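Local coordinates for fumarylacetoacetate hydrolase (Burkholderia xenovorans, PDB 5TI1), which probably hydrolyses fumarylacetoacetate to fumarate and acetoacetate, the last step in the breakdown of phenylalanine and tyrosine, and binds a magnesium ion, at residues V194-P199 / V434-I439; T198-P203 / K280-T285; C220-I225 / R408-D413; D224-T229 / D260-D265; V256-W261 / T284-W289. All blocks are in the same frame, centred on the assembly; numbering follows the deposited sequence.

Contact 1: V194-P199 / V434-I439; sequences VVSGTP and VCAGEI
A type II beta turn, V195 to T198, carries the chain out of strand 193-195, at the edge of one sheet, and lays it along residues 434-439 of strand 429-440, in another sheet. From S196 to P199, through the turn and out of it, the chain heads almost the same way as that strand. Glycine suits the third turn position: with phi 100° and psi -17° at G197, a CB would be jammed against the carbonyl oxygen of S196. The turn is closed on V195 O, which accepts hydrogen bonds from T198 N and, on an in-plane lone pair, from T198 OG1 at 2.7 Å.

S196 turns its hydroxyl anti to its own backbone N (chi1 -179°), so that OG reaches the strand edge. There it accepts a hydrogen bond from A436 N at 2.8 Å and gives a weak bond back to V434 O, the small serine standing in for a backbone partner. Next along, G197 N donates to A436 O at 2.7 Å, from above the carbonyl plane. Farther on, water takes over from direct bonding. One molecule accepts a hydrogen bond from E438 N and donates to G197 O; another donates to both A436 O and T198 O, lying 2.6 Å from T198 O.

Contact 2: T198-P203 / K280-T285; sequences TPVRRP and KTFATT. With NA (sodium ion), chain L.
The ring of F282 is met by two side chains at very different angles, where the start of strand 200-207 packs on the link between helix 278-281 and strand 284-292. P203 lies over one face, its CG 3.8 Å from the ring centroid and only 8° off the normal, a CH-pi contact in which the puckered pyrrolidine, crossing obliquely, turns its CG, with CD beside it, onto the aromatic face. V200 comes instead to the rim, crossing the phenylalanine at about a right angle, and its CG1 touches CE2 of F282 at 3.8 Å near the ring plane. The same methyl also meets A283 CB at 3.6 Å, because CG1 stands anti to the backbone N of V200 (chi1 174°). S363 of the second subunit packs on both P203 and F282.

At the other end the contact is polar and indirect: a water accepts from T285 OG1, itself an acceptor for W261 NE1, and donates to T198 O. T284 lends its OG1 to the sodium ion at 2.9 Å. The carbonyl oxygens K280 O and A283 O each bind that ion at 2.4 Å, and D260 and W261 complete the site.

No direct hydrogen bond joins 198-203 to 280-285, so dispersion does most of the work. F282 and A283 turn hydrocarbon to strand 200-207, while K280 O, A283 O and T284 OG1 face the cation.

Contact 3: C220-I225 / R408-D413; sequences CRKLDI and RSFIED
One direct backbone bond and one water hold the loop 408-413 against the start of strand 223-233. I411 N donates to L223 O at 2.9 Å, nearly along the C=O axis, with an N-H...O angle of 166°. Beside it a water accepts a hydrogen bond from L223 N and donates to I411 O at 2.6 Å, bridging where the two chains stand too far apart for a second direct bond.

This pairing places F410 and I411 around L223 O. The ring of F410 slides beneath K222, whose extended side chain lies across one face: CB sits 4.0 Å from the ring centroid, almost on the normal, and CD comes within 3.7 Å of F410 CE2. Lysine serves here as hydrocarbon, its NZ going on to N395 OD1. D224 meets the rim of the ring, its carboxylate turned 83° against the ring plane and OD2 3.9 Å from F410 CE1. That carboxylate is held by the backbone N atoms of L389 and L390. I411, with CD1 reaching outward along an extended branch, touches I225 CG2 at 3.6 Å, two branched chains crossing at about a right angle.

Around this, R202 bonds to I411 O and C220 O and forms a salt bridge with D413. K222 also packs on helix 264-270, while I411 rests on W261 of strand 252-263 and on I439 of strand 429-440.

Contact 4: D224-T229 / D260-D265; sequences DIELET and DWSARD. With MG (magnesium ion), chain K; NA (sodium ion), chain L.
Metal coordination dominates. The magnesium ion is bound by E226 OE2 at 2.2 Å, E228 OE1 at 2.2 Å and D260 OD2 at 2.4 Å, with D153 as fourth protein ligand; the other E228 oxygen goes to G376. E226 and E228 each lie side by side with D260, pointing the same way, their carboxylates nearly perpendicular to its own. D260 reaches in with CG anti to its backbone N and is shared: its OD1 binds sodium at 2.4 Å, and W261 O binds the same ion. The two cations, with R264 and K280 close by, probably offset much of the repulsion between these acidic oxygens.

A salt-bridge network ties the other oxygen of E226 to R264. R264 NH2 meets E226 OE1 at 2.9 Å and R264 NE meets D224 OD2 at 2.9 Å, each oxygen lying in the guanidinium plane and using its anti lone pair. The planes are only 34° apart for E226 but 84° for D224. Arginine, with several N-H groups, can thus fix the rotation of a metal-binding carboxylate from the second shell.

Backbone bonds set the spacing. D224 N gives to S262 O at 2.8 Å and S262 N to D224 O, an antiparallel hydrogen-bonded pair, while D260 N gives to E226 O.

Strands 223-233 and 252-263 are thereby joined just before helix 264-270. I225 and W261 face L417 of strand 416-424, and K280 of helix 278-281 reaches S262 OG.

Contact 5: V256-W261 / T284-W289; sequences VLLNDW and TTISPW. With NA (sodium ion), chain L; MG (magnesium ion), chain K.
A serine hydroxyl replaces a backbone carbonyl in this strand pair. L257 N donates not to S287 O but to S287 OG, at 2.8 Å, while S287 N gives to L257 O at 3.0 Å in the usual way. S287 holds OG in the crowded position between its N and carbonyl carbon (chi1 57°), which swings it over to the strand edge. Its own carbonyl O is buried without a partner in the model.

The regular part is antiparallel. N259 and T285 form a hydrogen-bonded pair, N259 N to T285 O at 2.8 Å and T285 N to N259 O at 3.0 Å. L258 and I286 form the adjoining non-hydrogen-bonded pair, and on their face L258 CG touches I286 CG2 at 3.8 Å. L258 CD2 also touches T284 CG2 at 3.6 Å, and V256 CG2 packs against I286 CB; leucine and beta-branched side chains supply these apolar contacts.

On the face of N259 and T285, the indole of W261 turns back so that its edge meets T284 and T285. Its NE1 donates to T285 OG1 at 2.7 Å, an almost straight bond (176°) in the ring plane. ND2 of N259 lies 3.1 Å above the plane of the W261 ring, toward its rim, and N259 OD1 accepts a hydrogen bond from E226 N.

Beyond the ladder, an inverse gamma turn centred on D260 bends the chain, so that D260, W261 and T284 converge on the sodium ion. This is an antiparallel strand pair in the core of the C-terminal domain, with a metal site at its end.

How the contacts relate
Contacts 4 and 5 share D260 and W261 and together build the metal-binding end of one sheet, strand 252-263 lying between 223-233 and 284-292. The magnesium held by contact 4 marks the probable active site, whose predicted residues include the proton acceptor H160 and the substrate-binding Y155, R169 and T377. Contact 2 completes the sodium site, and its K280 NZ forms a salt bridge with D260 OD2 at 3.0 Å. Contact 1 lies about 8 Å from contact 5, centre to centre, V194 N meeting T284 O at 2.7 Å. Contact 3, about 18 Å from contact 5 between centres, shares D224 and I225 with contact 4. W261 is the common hub, packing on I439, I411 and F282.

Contact 1: V194-P199 / V434-I439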
# COMPACT_ATOMS: atom_id res chain seq x y z
N VAL B 194 8.58 -6.28 7.36
CA VAL B 194 9.08 -7.59 7.75
C VAL B 194 9.15 -7.67 9.27
O VAL B 194 9.25 -6.66 9.96
CB VAL B 194 10.47 -7.87 7.13
CG1 VAL B 194 10.39 -7.79 5.62
CG2 VAL B 194 11.48 -6.88 7.67
N VAL B 195 9.15 -8.90 9.77
CA VAL B 195 9.14 -9.13 11.22
C VAL B 195 10.56 -9.01 11.78
O VAL B 195 11.56 -9.19 11.09
CB VAL B 195 8.52 -10.50 11.56
CG1 VAL B 195 9.48 -11.63 11.20
CG2 VAL B 195 8.12 -10.57 13.06
N SER B 196 10.62 -8.70 13.08
CA SER B 196 11.87 -8.60 13.82
C SER B 196 12.77 -9.80 13.56
O SER B 196 12.31 -10.95 13.52
CB SER B 196 11.56 -8.48 15.32
OG SER B 196 12.74 -8.36 16.09
N GLY B 197 14.07 -9.53 13.38
CA GLY B 197 15.06 -10.54 13.08
C GLY B 197 15.43 -10.64 11.61
O GLY B 197 16.47 -11.23 11.28
N THR B 198 14.62 -10.09 10.73
CA THR B 198 14.92 -10.16 9.31
C THR B 198 16.12 -9.27 9.02
O THR B 198 16.10 -8.09 9.38
CB THR B 198 13.72 -9.69 8.47
OG1 THR B 198 12.53 -10.39 8.88
CG2 THR B 198 13.98 -9.94 7.01
N PRO B 199 17.18 -9.80 8.41
CA PRO B 199 18.30 -8.93 8.02
C PRO B 199 17.86 -7.94 6.96
O PRO B 199 16.98 -8.21 6.13
CB PRO B 199 19.34 -9.92 7.47
CG PRO B 199 18.56 -11.11 7.07
CD PRO B 199 17.41 -11.20 8.04
N VAL B 434 10.85 -6.99 21.21
CA VAL B 434 11.89 -6.28 20.48
C VAL B 434 11.59 -6.27 18.99
O VAL B 434 10.92 -7.16 18.45
CB VAL B 434 13.31 -6.85 20.73
CG1 VAL B 434 13.68 -6.74 22.21
CG2 VAL B 434 13.43 -8.28 20.22
N CYS B 435 12.09 -5.23 18.34
CA CYS B 435 12.00 -5.02 16.91
C CYS B 435 13.44 -4.84 16.42
O CYS B 435 13.97 -3.72 16.46
CB CYS B 435 11.13 -3.80 16.64
SG CYS B 435 11.25 -3.17 14.98
N ALA B 436 14.08 -5.93 15.97
CA ALA B 436 15.50 -5.94 15.64
C ALA B 436 15.78 -6.23 14.17
O ALA B 436 15.05 -6.98 13.50
CB ALA B 436 16.25 -6.99 16.48
N GLY B 437 16.88 -5.67 13.67
CA GLY B 437 17.39 -6.03 12.36
C GLY B 437 18.86 -5.75 12.30
O GLY B 437 19.36 -4.83 12.96
N GLU B 438 19.57 -6.55 11.51
CA GLU B 438 21.01 -6.41 11.34
C GLU B 438 21.31 -6.14 9.87
O GLU B 438 20.71 -6.76 8.98
CB GLU B 438 21.73 -7.66 11.86
CG GLU B 438 23.25 -7.58 11.80
CD GLU B 438 23.92 -8.66 12.64
OE1 GLU B 438 24.64 -9.50 12.07
OE2 GLU B 438 23.73 -8.66 13.87
N ILE B 439 22.20 -5.20 9.60
CA ILE B 439 22.38 -4.65 8.25
C ILE B 439 23.36 -5.52 7.46
O ILE B 439 24.46 -5.84 7.94
CB ILE B 439 22.87 -3.20 8.31
CG1 ILE B 439 21.83 -2.31 9.03
CG2 ILE B 439 23.18 -2.69 6.90
CD1 ILE B 439 20.43 -2.46 8.50
O HOH W 1 18.67 -9.23 11.28
O HOH W 2 14.41 -6.57 10.71

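Contact 2: T198-P203 / K280-T285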
# COMPACT_ATOMS: atom_id res chain seq x y z
N THR B 198 14.62 -10.09 10.73
CA THR B 198 14.92 -10.16 9.31
C THR B 198 16.12 -9.27 9.02
O THR B 198 16.10 -8.09 9.38
CB THR B 198 13.72 -9.69 8.47
OG1 THR B 198 12.53 -10.39 8.88
CG2 THR B 198 13.98 -9.94 7.01
N PRO B 199 17.18 -9.80 8.41
CA PRO B 199 18.30 -8.93 8.02
C PRO B 199 17.86 -7.94 6.96
O PRO B 199 16.98 -8.21 6.13
CB PRO B 199 19.34 -9.92 7.47
CG PRO B 199 18.56 -11.11 7.07
CD PRO B 199 17.41 -11.20 8.04
N VAL B 200 18.49 -6.77 6.97
CA VAL B 200 18.13 -5.67 6.09
C VAL B 200 19.33 -5.32 5.25
O VAL B 200 20.40 -4.98 5.79
CB VAL B 200 17.65 -4.44 6.88
CG1 VAL B 200 17.41 -3.28 5.92
CG2 VAL B 200 16.38 -4.78 7.65
N ARG B 201 19.18 -5.37 3.94
CA ARG B 201 20.33 -5.14 3.09
C ARG B 201 20.44 -3.67 2.77
O ARG B 201 19.44 -3.03 2.39
CB ARG B 201 20.26 -5.95 1.80
CG ARG B 201 21.57 -5.80 1.03
CD ARG B 201 21.75 -6.79 -0.08
NE ARG B 201 21.67 -8.19 0.33
CZ ARG B 201 22.69 -8.93 0.76
NH1 ARG B 201 23.91 -8.40 0.88
NH2 ARG B 201 22.49 -10.19 1.10
N ARG B 202 21.64 -3.12 2.95
CA ARG B 202 21.91 -1.74 2.60
C ARG B 202 21.52 -1.52 1.14
O ARG B 202 22.01 -2.25 0.26
CB ARG B 202 23.38 -1.39 2.81
CG ARG B 202 23.78 0.03 2.38
CD ARG B 202 25.28 0.30 2.61
NE ARG B 202 25.67 0.07 4.00
CZ ARG B 202 25.57 0.98 4.96
NH1 ARG B 202 25.10 2.19 4.68
NH2 ARG B 202 25.94 0.68 6.21
N PRO B 203 20.65 -0.57 0.85
CA PRO B 203 20.22 -0.35 -0.54
C PRO B 203 21.27 0.37 -1.37
O PRO B 203 21.99 1.23 -0.88
CB PRO B 203 18.96 0.51 -0.39
CG PRO B 203 19.14 1.22 0.94
CD PRO B 203 19.86 0.23 1.81
N LYS B 280 12.61 4.58 1.52
CA LYS B 280 11.82 4.04 2.61
C LYS B 280 11.39 2.60 2.40
O LYS B 280 11.23 1.87 3.38
CB LYS B 280 10.55 4.87 2.83
CG LYS B 280 10.82 6.31 3.16
CD LYS B 280 11.35 6.43 4.56
CE LYS B 280 10.90 7.72 5.20
NZ LYS B 280 11.39 7.76 6.61
N THR B 281 11.17 2.19 1.16
CA THR B 281 10.44 0.97 0.88
C THR B 281 11.32 -0.26 0.83
O THR B 281 10.80 -1.35 0.59
CB THR B 281 9.71 1.10 -0.46
OG1 THR B 281 10.68 1.23 -1.50
CG2 THR B 281 8.77 2.31 -0.45
N PHE B 282 12.64 -0.12 1.03
CA PHE B 282 13.50 -1.30 0.97
C PHE B 282 13.33 -2.20 2.20
O PHE B 282 13.66 -3.39 2.13
CB PHE B 282 14.97 -0.89 0.80
CG PHE B 282 15.53 -0.11 1.97
CD1 PHE B 282 15.45 1.27 1.99
CD2 PHE B 282 16.15 -0.76 3.02
CE1 PHE B 282 15.96 2.00 3.06
CE2 PHE B 282 16.66 -0.05 4.09
CZ PHE B 282 16.57 1.33 4.11
N ALA B 283 12.80 -1.67 3.30
CA ALA B 283 12.60 -2.44 4.52
C ALA B 283 11.90 -1.61 5.59
O ALA B 283 12.25 -0.45 5.80
CB ALA B 283 13.94 -2.94 5.09
N THR B 284 10.92 -2.21 6.26
CA THR B 284 10.35 -1.66 7.47
C THR B 284 10.15 -2.84 8.41
O THR B 284 9.60 -3.86 8.00
CB THR B 284 9.02 -0.94 7.19
OG1 THR B 284 9.24 0.16 6.30
CG2 THR B 284 8.42 -0.41 8.49
N THR B 285 10.63 -2.73 9.65
CA THR B 285 10.58 -3.84 10.59
C THR B 285 9.55 -3.55 11.68
O THR B 285 9.48 -2.44 12.20
CB THR B 285 11.96 -4.10 11.21
OG1 THR B 285 12.91 -4.35 10.17
CG2 THR B 285 11.94 -5.31 12.13
NA NA L . 11.53 1.83 5.77
O HOH W 2 14.41 -6.57 10.71

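Contact 3: C220-I225 / R408-D413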
# COMPACT_ATOMS: atom_id res chain seq x y z
N CYS B 220 24.06 3.32 -0.50
CA CYS B 220 23.61 4.31 0.48
C CYS B 220 24.68 4.57 1.55
O CYS B 220 25.23 3.64 2.13
CB CYS B 220 22.32 3.80 1.12
SG CYS B 220 21.97 4.52 2.69
N ARG B 221 24.97 5.85 1.79
CA ARG B 221 25.94 6.25 2.80
C ARG B 221 25.31 6.84 4.06
O ARG B 221 26.04 7.20 4.99
CB ARG B 221 26.93 7.28 2.23
CG ARG B 221 27.81 6.76 1.09
CD ARG B 221 28.58 7.90 0.44
NE ARG B 221 29.12 7.52 -0.86
CZ ARG B 221 29.80 8.34 -1.66
NH1 ARG B 221 30.03 9.60 -1.30
NH2 ARG B 221 30.25 7.90 -2.83
N LYS B 222 23.98 6.96 4.13
CA LYS B 222 23.30 7.54 5.28
C LYS B 222 22.11 6.65 5.65
O LYS B 222 20.94 7.05 5.55
CB LYS B 222 22.86 8.98 5.01
CG LYS B 222 24.01 9.96 4.94
CD LYS B 222 23.50 11.38 5.07
CE LYS B 222 24.62 12.38 5.01
NZ LYS B 222 24.08 13.75 5.18
N LEU B 223 22.41 5.43 6.07
CA LEU B 223 21.39 4.49 6.48
C LEU B 223 21.00 4.75 7.93
O LEU B 223 21.86 4.81 8.82
CB LEU B 223 21.91 3.06 6.32
CG LEU B 223 20.93 1.94 6.63
CD1 LEU B 223 19.71 2.01 5.68
CD2 LEU B 223 21.66 0.61 6.55
N ASP B 224 19.70 4.91 8.18
CA ASP B 224 19.24 5.36 9.48
C ASP B 224 18.03 4.55 9.91
O ASP B 224 17.36 3.90 9.09
CB ASP B 224 18.91 6.87 9.43
CG ASP B 224 18.90 7.51 10.81
OD1 ASP B 224 19.11 6.80 11.81
OD2 ASP B 224 18.69 8.74 10.90
N ILE B 225 17.78 4.56 11.22
CA ILE B 225 16.54 4.04 11.78
C ILE B 225 15.51 5.16 11.80
O ILE B 225 15.84 6.34 11.65
CB ILE B 225 16.72 3.51 13.20
CG1 ILE B 225 16.89 4.68 14.17
CG2 ILE B 225 17.88 2.53 13.28
CD1 ILE B 225 16.98 4.29 15.61
N ARG B 408 29.40 6.30 16.06
CA ARG B 408 28.48 6.15 14.94
C ARG B 408 27.98 7.51 14.50
O ARG B 408 27.60 8.34 15.34
CB ARG B 408 27.29 5.24 15.30
CG ARG B 408 27.63 3.76 15.32
CD ARG B 408 28.12 3.29 13.95
NE ARG B 408 28.39 1.86 13.93
CZ ARG B 408 29.55 1.31 14.32
NH1 ARG B 408 30.53 2.07 14.78
NH2 ARG B 408 29.72 -0.01 14.24
N SER B 409 27.98 7.74 13.19
CA SER B 409 27.18 8.80 12.61
C SER B 409 25.89 8.17 12.09
O SER B 409 24.83 8.34 12.71
CB SER B 409 27.94 9.53 11.51
OG SER B 409 28.92 10.38 12.08
N PHE B 410 25.97 7.42 11.00
CA PHE B 410 24.86 6.61 10.53
C PHE B 410 25.20 5.13 10.72
O PHE B 410 26.27 4.78 11.22
CB PHE B 410 24.50 6.98 9.09
CG PHE B 410 23.89 8.35 8.97
CD1 PHE B 410 22.53 8.54 9.20
CD2 PHE B 410 24.68 9.45 8.70
CE1 PHE B 410 21.96 9.81 9.12
CE2 PHE B 410 24.13 10.72 8.62
CZ PHE B 410 22.76 10.91 8.83
N ILE B 411 24.26 4.26 10.34
CA ILE B 411 24.41 2.83 10.59
C ILE B 411 25.47 2.23 9.66
O ILE B 411 25.52 2.54 8.46
CB ILE B 411 23.07 2.11 10.41
CG1 ILE B 411 22.01 2.63 11.39
CG2 ILE B 411 23.25 0.60 10.60
CD1 ILE B 411 20.61 2.19 11.00
N GLU B 412 26.28 1.34 10.20
CA GLU B 412 27.32 0.68 9.43
C GLU B 412 26.98 -0.79 9.24
O GLU B 412 26.10 -1.34 9.92
CB GLU B 412 28.69 0.87 10.12
CG GLU B 412 29.38 2.11 9.59
CD GLU B 412 30.22 2.82 10.60
OE1 GLU B 412 30.47 4.03 10.41
OE2 GLU B 412 30.63 2.18 11.59
N ASP B 413 27.64 -1.41 8.26
CA ASP B 413 27.38 -2.81 7.93
C ASP B 413 27.69 -3.69 9.14
O ASP B 413 28.67 -3.48 9.85
CB ASP B 413 28.22 -3.24 6.73
CG ASP B 413 27.78 -2.58 5.42
OD1 ASP B 413 26.70 -1.94 5.38
OD2 ASP B 413 28.52 -2.71 4.42
O HOH W 3 25.09 4.41 6.72

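Contact 4: D224-T229 / D260-D265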
# COMPACT_ATOMS: atom_id res chain seq x y z
N ASP B 224 19.70 4.91 8.18
CA ASP B 224 19.24 5.36 9.48
C ASP B 224 18.03 4.55 9.91
O ASP B 224 17.36 3.90 9.09
CB ASP B 224 18.91 6.87 9.43
CG ASP B 224 18.90 7.51 10.81
OD1 ASP B 224 19.11 6.80 11.81
OD2 ASP B 224 18.69 8.74 10.90
N ILE B 225 17.78 4.56 11.22
CA ILE B 225 16.54 4.04 11.78
C ILE B 225 15.51 5.16 11.80
O ILE B 225 15.84 6.34 11.65
CB ILE B 225 16.72 3.51 13.20
CG1 ILE B 225 16.89 4.68 14.17
CG2 ILE B 225 17.88 2.53 13.28
CD1 ILE B 225 16.98 4.29 15.61
N GLU B 226 14.25 4.79 12.03
CA GLU B 226 13.25 5.72 12.52
C GLU B 226 12.47 4.99 13.60
O GLU B 226 11.73 4.05 13.29
CB GLU B 226 12.33 6.23 11.41
CG GLU B 226 13.07 7.05 10.36
CD GLU B 226 12.20 8.07 9.66
OE1 GLU B 226 12.72 9.14 9.26
OE2 GLU B 226 10.99 7.81 9.51
N LEU B 227 12.71 5.38 14.85
CA LEU B 227 12.01 4.80 15.99
C LEU B 227 10.56 5.24 15.96
O LEU B 227 10.28 6.45 16.01
CB LEU B 227 12.67 5.23 17.30
CG LEU B 227 11.79 5.04 18.54
CD1 LEU B 227 11.61 3.58 18.86
CD2 LEU B 227 12.42 5.75 19.73
N GLU B 228 9.64 4.28 15.87
CA GLU B 228 8.22 4.56 15.78
C GLU B 228 7.43 3.47 16.48
O GLU B 228 7.94 2.40 16.81
CB GLU B 228 7.75 4.64 14.32
CG GLU B 228 8.56 5.58 13.45
CD GLU B 228 7.92 5.79 12.10
OE1 GLU B 228 8.63 6.20 11.15
OE2 GLU B 228 6.71 5.53 11.99
N THR B 229 6.14 3.74 16.68
CA THR B 229 5.17 2.68 16.93
C THR B 229 4.25 2.55 15.72
O THR B 229 4.06 3.49 14.94
CB THR B 229 4.33 2.97 18.17
OG1 THR B 229 3.50 4.09 17.89
CG2 THR B 229 5.22 3.29 19.39
N ASP B 260 11.22 2.24 10.78
CA ASP B 260 11.09 2.63 9.37
C ASP B 260 12.48 2.97 8.84
O ASP B 260 12.88 4.13 8.77
CB ASP B 260 10.12 3.80 9.23
CG ASP B 260 10.02 4.31 7.80
OD1 ASP B 260 10.30 3.53 6.86
OD2 ASP B 260 9.69 5.51 7.62
N TRP B 261 13.22 1.92 8.47
CA TRP B 261 14.56 2.09 7.92
C TRP B 261 14.56 3.12 6.80
O TRP B 261 13.72 3.09 5.90
CB TRP B 261 15.11 0.76 7.40
CG TRP B 261 15.08 -0.37 8.38
CD1 TRP B 261 14.10 -1.33 8.49
CD2 TRP B 261 16.07 -0.69 9.37
NE1 TRP B 261 14.43 -2.22 9.50
CE2 TRP B 261 15.63 -1.85 10.05
CE3 TRP B 261 17.28 -0.11 9.74
CZ2 TRP B 261 16.37 -2.45 11.07
CZ3 TRP B 261 18.02 -0.70 10.77
CH2 TRP B 261 17.56 -1.86 11.41
N SER B 262 15.53 4.04 6.85
CA SER B 262 15.59 5.17 5.93
C SER B 262 16.98 5.28 5.33
O SER B 262 17.97 5.23 6.06
CB SER B 262 15.22 6.47 6.64
OG SER B 262 13.84 6.49 6.98
N ALA B 263 17.04 5.46 4.01
CA ALA B 263 18.28 5.79 3.30
C ALA B 263 18.21 7.28 2.97
O ALA B 263 17.61 7.68 1.97
CB ALA B 263 18.44 4.94 2.04
N ARG B 264 18.82 8.11 3.82
CA ARG B 264 18.52 9.53 3.79
C ARG B 264 19.15 10.23 2.59
O ARG B 264 18.58 11.21 2.10
CB ARG B 264 18.98 10.21 5.07
CG ARG B 264 18.34 9.58 6.27
CD ARG B 264 18.23 10.52 7.43
NE ARG B 264 17.47 9.87 8.48
CZ ARG B 264 16.15 9.82 8.53
NH1 ARG B 264 15.42 10.41 7.58
NH2 ARG B 264 15.56 9.19 9.53
N ASP B 265 20.31 9.76 2.12
CA ASP B 265 20.88 10.37 0.93
C ASP B 265 20.07 10.01 -0.31
O ASP B 265 19.88 10.85 -1.19
CB ASP B 265 22.36 9.98 0.76
CG ASP B 265 22.63 8.49 0.93
OD1 ASP B 265 21.71 7.73 1.29
OD2 ASP B 265 23.79 8.08 0.72
MG MG K . 8.95 7.15 9.17
NA NA L . 11.53 1.83 5.77

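Contact 5: V256-W261 / T284-W289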
# COMPACT_ATOMS: atom_id res chain seq x y z
N VAL B 256 2.41 -2.19 17.80
CA VAL B 256 3.70 -2.85 17.69
C VAL B 256 4.78 -1.77 17.69
O VAL B 256 4.50 -0.58 17.53
CB VAL B 256 3.82 -3.72 16.43
CG1 VAL B 256 2.83 -4.87 16.48
CG2 VAL B 256 3.63 -2.86 15.18
N LEU B 257 6.03 -2.20 17.85
CA LEU B 257 7.17 -1.33 17.57
C LEU B 257 7.49 -1.38 16.08
O LEU B 257 7.28 -2.39 15.42
CB LEU B 257 8.40 -1.78 18.37
CG LEU B 257 8.20 -1.86 19.90
CD1 LEU B 257 9.42 -2.47 20.57
CD2 LEU B 257 7.91 -0.50 20.47
N LEU B 258 8.00 -0.27 15.55
CA LEU B 258 8.16 -0.11 14.11
C LEU B 258 9.43 0.68 13.83
O LEU B 258 9.59 1.81 14.30
CB LEU B 258 6.94 0.60 13.49
CG LEU B 258 6.80 0.64 11.96
CD1 LEU B 258 5.33 0.83 11.53
CD2 LEU B 258 7.67 1.72 11.34
N ASN B 259 10.35 0.07 13.08
CA ASN B 259 11.57 0.73 12.64
C ASN B 259 11.45 0.98 11.15
O ASN B 259 11.57 0.05 10.34
CB ASN B 259 12.81 -0.11 12.95
CG ASN B 259 14.11 0.60 12.57
OD1 ASN B 259 14.07 1.71 12.03
ND2 ASN B 259 15.26 -0.04 12.86
N ASP B 260 11.22 2.24 10.78
CA ASP B 260 11.09 2.63 9.37
C ASP B 260 12.48 2.97 8.84
O ASP B 260 12.88 4.13 8.77
CB ASP B 260 10.12 3.80 9.23
CG ASP B 260 10.02 4.31 7.80
OD1 ASP B 260 10.30 3.53 6.86
OD2 ASP B 260 9.69 5.51 7.62
N TRP B 261 13.22 1.92 8.47
CA TRP B 261 14.56 2.09 7.92
C TRP B 261 14.56 3.12 6.80
O TRP B 261 13.72 3.09 5.90
CB TRP B 261 15.11 0.76 7.40
CG TRP B 261 15.08 -0.37 8.38
CD1 TRP B 261 14.10 -1.33 8.49
CD2 TRP B 261 16.07 -0.69 9.37
NE1 TRP B 261 14.43 -2.22 9.50
CE2 TRP B 261 15.63 -1.85 10.05
CE3 TRP B 261 17.28 -0.11 9.74
CZ2 TRP B 261 16.37 -2.45 11.07
CZ3 TRP B 261 18.02 -0.70 10.77
CH2 TRP B 261 17.56 -1.86 11.41
N THR B 284 10.92 -2.21 6.26
CA THR B 284 10.35 -1.66 7.47
C THR B 284 10.15 -2.84 8.41
O THR B 284 9.60 -3.86 8.00
CB THR B 284 9.02 -0.94 7.19
OG1 THR B 284 9.24 0.16 6.30
CG2 THR B 284 8.42 -0.41 8.49
N THR B 285 10.63 -2.73 9.65
CA THR B 285 10.58 -3.84 10.59
C THR B 285 9.55 -3.55 11.68
O THR B 285 9.48 -2.44 12.20
CB THR B 285 11.96 -4.10 11.21
OG1 THR B 285 12.91 -4.35 10.17
CG2 THR B 285 11.94 -5.31 12.13
N ILE B 286 8.74 -4.56 12.03
CA ILE B 286 7.89 -4.44 13.21
C ILE B 286 8.17 -5.59 14.17
O ILE B 286 8.62 -6.67 13.79
CB ILE B 286 6.38 -4.37 12.87
CG1 ILE B 286 5.90 -5.64 12.15
CG2 ILE B 286 6.08 -3.12 12.05
CD1 ILE B 286 4.36 -5.68 11.97
N SER B 287 7.90 -5.32 15.45
CA SER B 287 7.95 -6.36 16.46
C SER B 287 6.81 -7.36 16.23
O SER B 287 5.81 -7.04 15.58
CB SER B 287 7.84 -5.73 17.86
OG SER B 287 6.66 -4.96 17.97
N PRO B 288 6.95 -8.58 16.75
CA PRO B 288 5.97 -9.63 16.42
C PRO B 288 4.72 -9.67 17.29
O PRO B 288 3.72 -10.26 16.87
CB PRO B 288 6.78 -10.92 16.56
CG PRO B 288 7.82 -10.59 17.59
CD PRO B 288 8.15 -9.14 17.40
N TRP B 289 4.74 -9.06 18.48
CA TRP B 289 3.63 -9.15 19.43
C TRP B 289 2.75 -7.90 19.37
O TRP B 289 3.21 -6.78 19.64
CB TRP B 289 4.14 -9.35 20.86
CG TRP B 289 4.82 -10.67 21.09
CD1 TRP B 289 6.15 -10.88 21.33
CD2 TRP B 289 4.21 -11.97 21.07
NE1 TRP B 289 6.40 -12.22 21.48
CE2 TRP B 289 5.23 -12.91 21.32
CE3 TRP B 289 2.90 -12.42 20.87
CZ2 TRP B 289 4.98 -14.29 21.38
CZ3 TRP B 289 2.65 -13.79 20.93
CH2 TRP B 289 3.69 -14.70 21.18
NA NA L . 11.53 1.83 5.77
MG MG K . 8.95 7.15 9.17